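Local coordinates for putative oxidoreductase (Bacteroides fragilis NCTC 9343, PDB 3EOF), which probably acts as an FMN-dependent oxidoreductase of the nitroreductase type, with flavin mononucleotide bound in its crystal structure, at residues K54-L58 and V68-V74. Numbering follows the deposited sequence.
Sequences KKEIL and VKEAPVV
Three backbone carbonyls grip the ammonium of Lys-55: NZ donates to Ala-71 O at 2.7 Å, to Pro-72 O at 2.6 Å, and, beyond the two segments, to Arg-50 O. The bond to Ala-71 lies in the carbonyl plane on a lone pair, whereas NZ sits above the plane of the Pro-72 carbonyl, at a C=O...N angle of only 99°, so this bond, though short, is probably less well directed. A lysine suits this place because its three N-H groups can serve three acceptors, and because a long chain, extended beyond CG, spans from helix 52-58 to the turn after helix 67-70. On the way its methylenes run past the end of helix 67-70, CG lying 3.3 Å from Val-68 O, a buried carbonyl that lacks a hydrogen-bond partner. Beside the lysine chain, buried branched side chains suit the apolar seam: Leu-58 CB meets Val-68 CG1 at 4.0 Å, and Leu-58 CD1 slides past Val-74 CG1 at 3.9 Å. On the solvent-exposed side Glu-56 and Lys-69 cross nearly at right angles, Glu-56 CG touching Lys-69 CE at 3.7 Å; their opposite charges are not in contact. The lysine thus ties the helix following strand 44-49 to the turn leading into its antiparallel neighbour, strand 73-80, within the FMN-binding nitroreductase fold.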
loop_
_atom_site.group_PDB
_atom_site.type_symbol
_atom_site.label_atom_id
_atom_site.label_comp_id
_atom_site.label_asym_id
_atom_site.label_seq_id
_atom_site.Cartn_x
_atom_site.Cartn_y
_atom_site.Cartn_z
ATOM N N LYS A 54 -8.966 18.968 -16.862
ATOM C CA LYS A 54 -7.937 18.000 -16.485
ATOM C C LYS A 54 -8.633 16.712 -16.064
ATOM O O LYS A 54 -8.162 15.610 -16.365
ATOM C CB LYS A 54 -7.017 18.551 -15.366
ATOM C CG LYS A 54 -6.034 19.672 -15.818
ATOM C CD LYS A 54 -5.061 19.200 -16.892
ATOM C CE LYS A 54 -3.944 20.209 -17.083
ATOM N NZ LYS A 54 -2.906 19.732 -18.051
ATOM N N LYS A 55 -9.757 16.868 -15.354
ATOM C CA LYS A 55 -10.617 15.741 -14.967
ATOM C C LYS A 55 -11.192 15.013 -16.195
ATOM O O LYS A 55 -11.268 13.796 -16.229
ATOM C CB LYS A 55 -11.732 16.227 -14.065
ATOM C CG LYS A 55 -11.235 16.589 -12.686
ATOM C CD LYS A 55 -12.217 17.443 -11.909
ATOM C CE LYS A 55 -11.685 17.634 -10.494
ATOM N NZ LYS A 55 -12.543 18.544 -9.743
ATOM N N GLU A 56 -11.604 15.766 -17.195
ATOM C CA GLU A 56 -12.142 15.182 -18.423
ATOM C C GLU A 56 -11.087 14.377 -19.170
ATOM O O GLU A 56 -11.407 13.363 -19.799
ATOM C CB GLU A 56 -12.740 16.262 -19.331
ATOM C CG GLU A 56 -14.162 16.642 -18.966
ATOM C CD GLU A 56 -14.612 17.941 -19.609
ATOM O OE1 GLU A 56 -13.898 18.489 -20.504
ATOM O OE2 GLU A 56 -15.698 18.417 -19.192
ATOM N N ILE A 57 -9.844 14.856 -19.121
ATOM C CA ILE A 57 -8.700 14.155 -19.708
ATOM C C ILE A 57 -8.373 12.842 -18.962
ATOM O O ILE A 57 -8.134 11.826 -19.595
ATOM C CB ILE A 57 -7.472 15.082 -19.792
ATOM C CG1 ILE A 57 -7.728 16.181 -20.841
ATOM C CG2 ILE A 57 -6.261 14.295 -20.169
ATOM C CD1 ILE A 57 -6.685 17.266 -20.794
ATOM N N LEU A 58 -8.405 12.867 -17.633
ATOM C CA LEU A 58 -8.166 11.667 -16.793
ATOM C C LEU A 58 -9.271 10.648 -16.841
ATOM O O LEU A 58 -9.051 9.476 -16.598
ATOM C CB LEU A 58 -8.007 12.039 -15.306
ATOM C CG LEU A 58 -6.698 12.627 -14.810
ATOM C CD1 LEU A 58 -6.777 12.797 -13.276
ATOM C CD2 LEU A 58 -5.538 11.679 -15.256
ATOM N N VAL A 68 -14.425 10.776 -11.241
ATOM C CA VAL A 68 -13.316 11.599 -11.716
ATOM C C VAL A 68 -13.753 13.042 -12.040
ATOM O O VAL A 68 -13.015 13.986 -11.776
ATOM C CB VAL A 68 -12.617 11.017 -12.974
ATOM C CG1 VAL A 68 -11.495 11.959 -13.402
ATOM C CG2 VAL A 68 -12.058 9.609 -12.700
ATOM N N LYS A 69 -14.910 13.207 -12.679
ATOM C CA LYS A 69 -15.383 14.547 -13.025
ATOM C C LYS A 69 -16.185 15.154 -11.889
ATOM O O LYS A 69 -16.144 16.356 -11.679
ATOM C CB LYS A 69 -16.223 14.523 -14.299
ATOM C CG LYS A 69 -15.467 14.220 -15.597
ATOM C CD LYS A 69 -16.476 14.195 -16.774
ATOM C CE LYS A 69 -15.919 13.569 -18.056
ATOM N NZ LYS A 69 -16.960 13.412 -19.167
ATOM N N GLU A 70 -16.881 14.319 -11.132
ATOM C CA GLU A 70 -17.741 14.792 -10.091
ATOM C C GLU A 70 -17.038 15.204 -8.812
ATOM O O GLU A 70 -17.524 16.084 -8.119
ATOM C CB GLU A 70 -18.824 13.761 -9.840
ATOM C CG GLU A 70 -19.715 13.645 -11.058
ATOM C CD GLU A 70 -20.819 12.621 -10.926
ATOM O OE1 GLU A 70 -21.098 12.149 -9.771
ATOM O OE2 GLU A 70 -21.402 12.310 -12.012
ATOM N N ALA A 71 -15.881 14.621 -8.504
ATOM C CA ALA A 71 -15.188 15.015 -7.267
ATOM C C ALA A 71 -14.488 16.348 -7.476
ATOM O O ALA A 71 -14.017 16.626 -8.566
ATOM C CB ALA A 71 -14.201 13.951 -6.785
ATOM N N PRO A 72 -14.471 17.207 -6.434
ATOM C CA PRO A 72 -13.747 18.442 -6.542
ATOM C C PRO A 72 -12.235 18.228 -6.691
ATOM O O PRO A 72 -11.549 19.036 -7.358
ATOM C CB PRO A 72 -14.060 19.145 -5.219
ATOM C CG PRO A 72 -14.377 18.101 -4.294
ATOM C CD PRO A 72 -15.144 17.114 -5.126
ATOM N N VAL A 73 -11.738 17.140 -6.098
ATOM C CA VAL A 73 -10.313 16.783 -6.119
ATOM C C VAL A 73 -10.129 15.319 -6.521
ATOM O O VAL A 73 -10.843 14.427 -6.040
ATOM C CB VAL A 73 -9.651 17.017 -4.718
ATOM C CG1 VAL A 73 -8.213 16.632 -4.763
ATOM C CG2 VAL A 73 -9.841 18.488 -4.269
ATOM N N VAL A 74 -9.180 15.108 -7.430
ATOM C CA VAL A 74 -8.723 13.794 -7.882
ATOM C C VAL A 74 -7.235 13.789 -7.586
ATOM O O VAL A 74 -6.501 14.683 -8.020
ATOM C CB VAL A 74 -8.994 13.547 -9.394
ATOM C CG1 VAL A 74 -8.521 12.157 -9.820
ATOM C CG2 VAL A 74 -10.473 13.722 -9.655
#